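Folylpolyglutamate synthase (FolC) (Helicobacter pylori, PDB 6K8C) probably catalyses the ATP-dependent addition of glutamate to dihydropteroate, forming dihydrofolate, and then the successive glutamylation of reduced folates to folylpolyglutamates. Local coordinates at residues 276-281 with 383-388; 32-37 with 117-122. All coordinates share one frame; numbering follows the deposited sequence.

Interaction 1: 276-281 with 383-388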
ATOM      1  N   GLU A 276     -13.323  -1.741  -5.157  1.00 29.42           N
ATOM      2  CA  GLU A 276     -13.820  -0.428  -5.545  1.00 34.42           C
ATOM      3  C   GLU A 276     -14.680  -0.535  -6.798  1.00 35.91           C
ATOM      4  O   GLU A 276     -14.236  -1.072  -7.817  1.00 33.87           O
ATOM      5  CB  GLU A 276     -12.664   0.538  -5.789  1.00 38.30           C
ATOM      6  CG  GLU A 276     -13.113   1.940  -6.196  1.00 42.31           C
ATOM      7  CD  GLU A 276     -12.237   3.020  -5.604  1.00 44.82           C
ATOM      8  OE1 GLU A 276     -12.124   4.097  -6.223  1.00 59.39           O
ATOM      9  OE2 GLU A 276     -11.662   2.793  -4.518  1.00 42.85           O
ATOM     10  N   LEU A 277     -15.905  -0.027  -6.716  1.00 32.57           N
ATOM     11  CA  LEU A 277     -16.800   0.030  -7.869  1.00 36.06           C
ATOM     12  C   LEU A 277     -16.461   1.280  -8.663  1.00 38.70           C
ATOM     13  O   LEU A 277     -16.907   2.379  -8.329  1.00 42.51           O
ATOM     14  CB  LEU A 277     -18.257   0.044  -7.422  1.00 40.56           C
ATOM     15  CG  LEU A 277     -19.080  -1.241  -7.508  1.00 46.87           C
ATOM     16  CD1 LEU A 277     -20.548  -0.930  -7.278  1.00 49.22           C
ATOM     17  CD2 LEU A 277     -18.883  -1.954  -8.838  1.00 36.70           C
ATOM     18  N   LEU A 278     -15.651   1.122  -9.714  1.00 34.48           N
ATOM     19  CA  LEU A 278     -15.347   2.254 -10.587  1.00 33.38           C
ATOM     20  C   LEU A 278     -16.593   2.740 -11.313  1.00 40.42           C
ATOM     21  O   LEU A 278     -16.758   3.944 -11.538  1.00 41.59           O
ATOM     22  CB  LEU A 278     -14.267   1.861 -11.596  1.00 35.44           C
ATOM     23  CG  LEU A 278     -13.811   2.934 -12.590  1.00 42.35           C
ATOM     24  CD1 LEU A 278     -13.034   4.027 -11.878  1.00 43.44           C
ATOM     25  CD2 LEU A 278     -12.974   2.318 -13.699  1.00 48.49           C
ATOM     26  N   SER A 279     -17.476   1.824 -11.672  1.00 39.85           N
ATOM     27  CA  SER A 279     -18.700   2.142 -12.391  1.00 39.09           C
ATOM     28  C   SER A 279     -19.728   1.106 -11.985  1.00 35.55           C
ATOM     29  O   SER A 279     -19.409   0.166 -11.243  1.00 36.22           O
ATOM     30  CB  SER A 279     -18.461   2.144 -13.906  1.00 41.27           C
ATOM     31  OG  SER A 279     -18.305   0.828 -14.397  1.00 42.87           O
ATOM     32  N   PRO A 280     -20.987   1.255 -12.415  1.00 33.98           N
ATOM     33  CA  PRO A 280     -21.980   0.225 -12.066  1.00 34.17           C
ATOM     34  C   PRO A 280     -21.576  -1.185 -12.477  1.00 37.22           C
ATOM     35  O   PRO A 280     -22.024  -2.150 -11.845  1.00 36.26           O
ATOM     36  CB  PRO A 280     -23.239   0.684 -12.809  1.00 41.44           C
ATOM     37  CG  PRO A 280     -23.092   2.154 -12.910  1.00 35.85           C
ATOM     38  CD  PRO A 280     -21.622   2.430 -13.047  1.00 36.51           C
ATOM     39  N   ASN A 281     -20.741  -1.337 -13.506  1.00 37.93           N
ATOM     40  CA  ASN A 281     -20.403  -2.656 -14.032  1.00 35.23           C
ATOM     41  C   ASN A 281     -18.914  -2.977 -13.959  1.00 38.66           C
ATOM     42  O   ASN A 281     -18.479  -3.958 -14.574  1.00 34.89           O
ATOM     43  CB  ASN A 281     -20.887  -2.789 -15.482  1.00 32.31           C
ATOM     44  CG  ASN A 281     -20.085  -1.939 -16.450  1.00 40.42           C
ATOM     45  OD1 ASN A 281     -19.547  -0.899 -16.077  1.00 38.33           O
ATOM     46  ND2 ASN A 281     -20.001  -2.379 -17.704  1.00 35.96           N
ATOM     47  N   ASN A 383      -4.102   0.002 -12.796  1.00 34.34           N
ATOM     48  CA  ASN A 383      -3.745   1.301 -13.358  1.00 40.57           C
ATOM     49  C   ASN A 383      -3.679   1.246 -14.881  1.00 40.34           C
ATOM     50  O   ASN A 383      -4.086   2.198 -15.558  1.00 41.32           O
ATOM     51  CB  ASN A 383      -2.417   1.782 -12.773  1.00 34.09           C
ATOM     52  CG  ASN A 383      -1.910   3.040 -13.446  1.00 48.16           C
ATOM     53  OD1 ASN A 383      -1.071   2.980 -14.343  1.00 55.70           O
ATOM     54  ND2 ASN A 383      -2.429   4.189 -13.025  1.00 45.15           N
ATOM     55  N   ALA A 384      -3.188   0.134 -15.437  1.00 42.90           N
ATOM     56  CA  ALA A 384      -3.141  -0.005 -16.890  1.00 38.98           C
ATOM     57  C   ALA A 384      -4.539  -0.147 -17.478  1.00 46.35           C
ATOM     58  O   ALA A 384      -4.817   0.385 -18.561  1.00 42.97           O
ATOM     59  CB  ALA A 384      -2.267  -1.198 -17.281  1.00 37.36           C
ATOM     60  N   PHE A 385      -5.433  -0.863 -16.791  1.00 31.72           N
ATOM     61  CA  PHE A 385      -6.826  -0.890 -17.225  1.00 32.02           C
ATOM     62  C   PHE A 385      -7.426   0.507 -17.209  1.00 32.07           C
ATOM     63  O   PHE A 385      -8.143   0.901 -18.135  1.00 34.75           O
ATOM     64  CB  PHE A 385      -7.663  -1.805 -16.332  1.00 32.74           C
ATOM     65  CG  PHE A 385      -9.138  -1.663 -16.572  1.00 31.37           C
ATOM     66  CD1 PHE A 385      -9.742  -2.334 -17.620  1.00 29.13           C
ATOM     67  CD2 PHE A 385      -9.910  -0.820 -15.787  1.00 30.17           C
ATOM     68  CE1 PHE A 385     -11.094  -2.196 -17.864  1.00 33.29           C
ATOM     69  CE2 PHE A 385     -11.260  -0.674 -16.028  1.00 33.17           C
ATOM     70  CZ  PHE A 385     -11.855  -1.362 -17.066  1.00 38.08           C
ATOM     71  N   TYR A 386      -7.175   1.253 -16.133  1.00 30.85           N
ATOM     72  CA  TYR A 386      -7.805   2.558 -15.964  1.00 36.27           C
ATOM     73  C   TYR A 386      -7.405   3.517 -17.077  1.00 39.73           C
ATOM     74  O   TYR A 386      -8.219   4.332 -17.528  1.00 37.09           O
ATOM     75  CB  TYR A 386      -7.436   3.140 -14.601  1.00 37.46           C
ATOM     76  CG  TYR A 386      -8.051   4.492 -14.340  1.00 39.19           C
ATOM     77  CD1 TYR A 386      -9.431   4.655 -14.323  1.00 36.02           C
ATOM     78  CD2 TYR A 386      -7.255   5.606 -14.109  1.00 37.60           C
ATOM     79  CE1 TYR A 386     -10.001   5.889 -14.082  1.00 42.50           C
ATOM     80  CE2 TYR A 386      -7.817   6.847 -13.868  1.00 39.16           C
ATOM     81  CZ  TYR A 386      -9.190   6.983 -13.856  1.00 49.40           C
ATOM     82  OH  TYR A 386      -9.758   8.216 -13.618  1.00 49.32           O
ATOM     83  N   LYS A 387      -6.154   3.437 -17.531  1.00 41.03           N
ATOM     84  CA  LYS A 387      -5.704   4.308 -18.612  1.00 44.32           C
ATOM     85  C   LYS A 387      -6.414   3.969 -19.917  1.00 52.95           C
ATOM     86  O   LYS A 387      -6.890   4.864 -20.626  1.00 49.87           O
ATOM     87  CB  LYS A 387      -4.188   4.203 -18.773  1.00 43.31           C
ATOM     88  CG  LYS A 387      -3.407   5.088 -17.813  1.00 53.63           C
ATOM     89  CD  LYS A 387      -2.258   4.326 -17.174  1.00 61.32           C
ATOM     90  CE  LYS A 387      -0.997   5.169 -17.105  1.00 62.80           C
ATOM     91  NZ  LYS A 387       0.232   4.326 -17.154  1.00 68.73           N
ATOM     92  N   ARG A 388      -6.506   2.678 -20.245  1.00 40.84           N
ATOM     93  CA  ARG A 388      -7.213   2.267 -21.453  1.00 41.34           C
ATOM     94  C   ARG A 388      -8.698   2.582 -21.350  1.00 51.50           C
ATOM     95  O   ARG A 388      -9.325   2.986 -22.338  1.00 54.76           O
ATOM     96  CB  ARG A 388      -6.987   0.776 -21.704  1.00 46.69           C
ATOM     97  CG  ARG A 388      -5.514   0.401 -21.836  1.00 62.59           C
ATOM     98  CD  ARG A 388      -5.304  -1.086 -22.096  1.00 59.09           C
ATOM     99  NE  ARG A 388      -6.184  -1.605 -23.139  1.00 66.05           N
ATOM    100  CZ  ARG A 388      -6.190  -2.871 -23.546  1.00 51.53           C
ATOM    101  NH1 ARG A 388      -7.025  -3.259 -24.502  1.00 61.48           N
ATOM    102  NH2 ARG A 388      -5.357  -3.748 -23.001  1.00 57.17           N
TER
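Leu278 reaches across to the helix with both of its methyl branches, each meeting a different ring. CD2 lies 4.2 Å from CE2 of Phe385, at the rim of that ring and near its plane. The other methyl, CD1, approaches CE1 of Tyr386 at 4.2 Å on an oblique line, and the leucine and tyrosine side chains run roughly perpendicular to each other. With CG anti to the backbone N (chi1 -179°), Leu278 carries its fork out from the corner of the chain toward helix 379-390, so that one methyl goes to each of two successive helix residues. This joins the outermost strand, 276-279, of the six-stranded mixed sheet to helix 379-390, within the C-terminal part of a Mur ligase-type fold. A classic beta bulge marks the corner: two residues, Leu278 and Ser279, sit opposite the single Ile282 of the next strand. The serine of the bulge donates through OG to Asn281 OD1 at 2.7 Å, in the carbonyl plane, while Asn281 ND2 bonds to the backbone O of Glu371. On the helix, Phe385 also packs on Ile282 and Ile284 of the neighbouring strand, and Tyr386 forms an edge-to-face pair with Phe85, a residue from the N-terminal half of the chain.

Interaction 2: 32-37 with 117-122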
ATOM      1  N   ILE A  32      20.051  11.071   1.533  1.00 36.21           N
ATOM      2  CA  ILE A  32      20.562  11.535   2.822  1.00 39.23           C
ATOM      3  C   ILE A  32      21.014  12.983   2.708  1.00 38.05           C
ATOM      4  O   ILE A  32      20.727  13.817   3.578  1.00 39.16           O
ATOM      5  CB  ILE A  32      21.699  10.620   3.314  1.00 41.07           C
ATOM      6  CG1 ILE A  32      21.157   9.241   3.684  1.00 42.34           C
ATOM      7  CG2 ILE A  32      22.408  11.244   4.514  1.00 45.79           C
ATOM      8  CD1 ILE A  32      22.201   8.145   3.639  1.00 48.29           C
ATOM      9  N   GLN A  33      21.695  13.314   1.609  1.00 43.96           N
ATOM     10  CA  GLN A  33      22.107  14.692   1.374  1.00 34.69           C
ATOM     11  C   GLN A  33      20.915  15.573   1.020  1.00 34.13           C
ATOM     12  O   GLN A  33      20.815  16.709   1.501  1.00 35.11           O
ATOM     13  CB  GLN A  33      23.161  14.727   0.266  1.00 47.39           C
ATOM     14  CG  GLN A  33      23.737  16.096  -0.017  1.00 49.30           C
ATOM     15  CD  GLN A  33      24.644  16.094  -1.234  1.00 51.50           C
ATOM     16  OE1 GLN A  33      24.929  15.042  -1.811  1.00 47.51           O
ATOM     17  NE2 GLN A  33      25.101  17.274  -1.634  1.00 53.30           N
ATOM     18  N   ILE A  34      20.001  15.072   0.181  1.00 30.90           N
ATOM     19  CA  ILE A  34      18.807  15.843  -0.160  1.00 29.28           C
ATOM     20  C   ILE A  34      18.047  16.217   1.105  1.00 29.68           C
ATOM     21  O   ILE A  34      17.655  17.374   1.300  1.00 31.32           O
ATOM     22  CB  ILE A  34      17.904  15.057  -1.132  1.00 37.58           C
ATOM     23  CG1 ILE A  34      18.512  15.000  -2.534  1.00 36.52           C
ATOM     24  CG2 ILE A  34      16.511  15.693  -1.202  1.00 29.87           C
ATOM     25  CD1 ILE A  34      17.831  13.984  -3.439  1.00 32.14           C
ATOM     26  N   TYR A  35      17.832  15.234   1.985  1.00 32.50           N
ATOM     27  CA  TYR A  35      17.004  15.465   3.164  1.00 36.03           C
ATOM     28  C   TYR A  35      17.668  16.444   4.122  1.00 32.12           C
ATOM     29  O   TYR A  35      16.992  17.288   4.724  1.00 33.69           O
ATOM     30  CB  TYR A  35      16.689  14.134   3.864  1.00 32.80           C
ATOM     31  CG  TYR A  35      15.670  14.296   4.966  1.00 34.64           C
ATOM     32  CD1 TYR A  35      14.404  14.794   4.689  1.00 32.23           C
ATOM     33  CD2 TYR A  35      15.982  13.993   6.286  1.00 31.12           C
ATOM     34  CE1 TYR A  35      13.474  14.975   5.688  1.00 32.96           C
ATOM     35  CE2 TYR A  35      15.048  14.166   7.298  1.00 29.42           C
ATOM     36  CZ  TYR A  35      13.798  14.657   6.987  1.00 33.60           C
ATOM     37  OH  TYR A  35      12.861  14.840   7.975  1.00 38.15           O
ATOM     38  N   LYS A  36      18.991  16.355   4.271  1.00 31.94           N
ATOM     39  CA  LYS A  36      19.712  17.312   5.106  1.00 39.19           C
ATOM     40  C   LYS A  36      19.521  18.733   4.590  1.00 37.03           C
ATOM     41  O   LYS A  36      19.266  19.660   5.368  1.00 37.24           O
ATOM     42  CB  LYS A  36      21.196  16.948   5.161  1.00 42.51           C
ATOM     43  CG  LYS A  36      21.806  17.019   6.557  1.00 59.23           C
ATOM     44  CD  LYS A  36      21.512  15.750   7.360  1.00 78.65           C
ATOM     45  CE  LYS A  36      22.289  15.722   8.673  1.00 73.75           C
ATOM     46  NZ  LYS A  36      22.473  14.335   9.186  1.00 68.55           N
ATOM     47  N   ASP A  37      19.621  18.916   3.270  1.00 32.64           N
ATOM     48  CA  ASP A  37      19.368  20.227   2.677  1.00 36.76           C
ATOM     49  C   ASP A  37      17.930  20.668   2.902  1.00 37.34           C
ATOM     50  O   ASP A  37      17.671  21.849   3.166  1.00 33.98           O
ATOM     51  CB  ASP A  37      19.672  20.201   1.181  1.00 40.73           C
ATOM     52  CG  ASP A  37      21.148  20.087   0.888  1.00 49.88           C
ATOM     53  OD1 ASP A  37      21.944  20.001   1.845  1.00 42.74           O
ATOM     54  OD2 ASP A  37      21.509  20.085  -0.308  1.00 45.41           O
ATOM     55  N   SER A 117      15.306  19.239  -7.581  1.00 33.42           N
ATOM     56  CA  SER A 117      15.608  18.757  -8.924  1.00 33.22           C
ATOM     57  C   SER A 117      16.441  17.487  -8.886  1.00 27.03           C
ATOM     58  O   SER A 117      16.343  16.655  -9.794  1.00 35.99           O
ATOM     59  CB  SER A 117      16.333  19.839  -9.728  1.00 42.54           C
ATOM     60  OG  SER A 117      15.461  20.908 -10.038  1.00 40.56           O
ATOM     61  N   ALA A 118      17.261  17.316  -7.847  1.00 30.63           N
ATOM     62  CA  ALA A 118      18.062  16.106  -7.722  1.00 29.28           C
ATOM     63  C   ALA A 118      17.234  14.894  -7.305  1.00 31.15           C
ATOM     64  O   ALA A 118      17.709  13.762  -7.441  1.00 32.94           O
ATOM     65  CB  ALA A 118      19.194  16.330  -6.716  1.00 32.49           C
ATOM     66  N   CYS A 119      16.019  15.102  -6.806  1.00 29.74           N
ATOM     67  CA  CYS A 119      15.204  13.993  -6.322  1.00 28.67           C
ATOM     68  C   CYS A 119      14.818  13.045  -7.448  1.00 32.34           C
ATOM     69  O   CYS A 119      14.465  13.471  -8.551  1.00 31.30           O
ATOM     70  CB  CYS A 119      13.923  14.512  -5.671  1.00 25.41           C
ATOM     71  SG  CYS A 119      14.105  15.133  -4.002  1.00 30.79           S
ATOM     72  N   SER A 120      14.859  11.751  -7.149  1.00 33.39           N
ATOM     73  CA  SER A 120      14.101  10.792  -7.933  1.00 31.95           C
ATOM     74  C   SER A 120      12.605  11.038  -7.732  1.00 26.18           C
ATOM     75  O   SER A 120      12.183  11.796  -6.856  1.00 27.98           O
ATOM     76  CB  SER A 120      14.454   9.362  -7.527  1.00 35.27           C
ATOM     77  OG  SER A 120      13.834   9.013  -6.295  1.00 31.69           O
ATOM     78  N   TYR A 121      11.799  10.366  -8.556  1.00 24.61           N
ATOM     79  CA  TYR A 121      10.348  10.461  -8.437  1.00 32.18           C
ATOM     80  C   TYR A 121       9.885  10.166  -7.010  1.00 27.61           C
ATOM     81  O   TYR A 121       9.187  10.975  -6.385  1.00 26.00           O
ATOM     82  CB  TYR A 121       9.703   9.499  -9.438  1.00 29.39           C
ATOM     83  CG  TYR A 121       8.192   9.467  -9.452  1.00 30.26           C
ATOM     84  CD1 TYR A 121       7.487   8.630  -8.596  1.00 34.39           C
ATOM     85  CD2 TYR A 121       7.470  10.246 -10.350  1.00 27.39           C
ATOM     86  CE1 TYR A 121       6.110   8.586  -8.617  1.00 35.15           C
ATOM     87  CE2 TYR A 121       6.090  10.205 -10.380  1.00 36.36           C
ATOM     88  CZ  TYR A 121       5.414   9.370  -9.512  1.00 35.48           C
ATOM     89  OH  TYR A 121       4.040   9.316  -9.539  1.00 35.95           O
ATOM     90  N   PHE A 122      10.286   9.017  -6.471  1.00 24.42           N
ATOM     91  CA  PHE A 122       9.828   8.641  -5.138  1.00 27.82           C
ATOM     92  C   PHE A 122      10.454   9.516  -4.060  1.00 28.70           C
ATOM     93  O   PHE A 122       9.804   9.804  -3.049  1.00 23.00           O
ATOM     94  CB  PHE A 122      10.130   7.168  -4.863  1.00 26.68           C
ATOM     95  CG  PHE A 122       9.615   6.688  -3.527  1.00 30.23           C
ATOM     96  CD1 PHE A 122       8.255   6.536  -3.313  1.00 33.10           C
ATOM     97  CD2 PHE A 122      10.488   6.419  -2.483  1.00 29.00           C
ATOM     98  CE1 PHE A 122       7.771   6.105  -2.082  1.00 38.48           C
ATOM     99  CE2 PHE A 122      10.013   5.990  -1.253  1.00 40.35           C
ATOM    100  CZ  PHE A 122       8.655   5.833  -1.053  1.00 31.66           C
TER
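Ile34 provides the whole helix 28-41 side of this contact, and all of its contacts across to residues 117-122 are van der Waals. The closest involves sulfur: CG2 of Ile34 sits 3.7 Å from SG of Cys119, and CD1 comes to 3.9 Å from the same SG. Two branches of the isoleucine thus converge on one thiol. With CG1 beside the backbone N (chi1 -73°) and CG2 anti to that N, CG2 is set against the sulfur, and the extended chi2 (167°) carries CD1 on to CA of Cys119 at 3.9 Å. Among carbon contacts, CD1 approaches CB of Ala118 at 4.3 Å, at the more exposed border of the patch. Polar groups work within the 117-122 segment and around it. Helix 114-118 ends here and helix 121-132 begins, with Ser120 as N-cap: its hydroxyl caps a backbone N just past the segment, while its own N bonds to Glu123 OE1, the reciprocal arrangement of a capping box. Cys119 O accepts from Lys19 NZ. Phe115 and Leu127 also pack on Ile34, so the isoleucine meets both helices that flank this corner. The contact therefore rests on shape and dispersion, while the polar bonds lie along the connection and probably stabilise its course.

Overall arrangement
The two contacts lie in different halves of the molecule, their centres 34 Å apart, although their nearest atoms come within about 9 Å without touching. Interaction 2 is complete before interaction 1 begins, so the contacts follow one another along the chain. Interaction 2 packs helices 28-41, 114-118 and 121-132 together in the N-terminal half, which is built on the eight-stranded mixed sheet and includes the Mur ligase middle domain family region. Interaction 1 belongs to the six-stranded sheet of the C-terminal half. They share neither helix nor strand. Residues 383-388 of interaction 1 also touch the N-terminal half, at Val84 and Phe85, so this is one place where the two halves of the ligase meet.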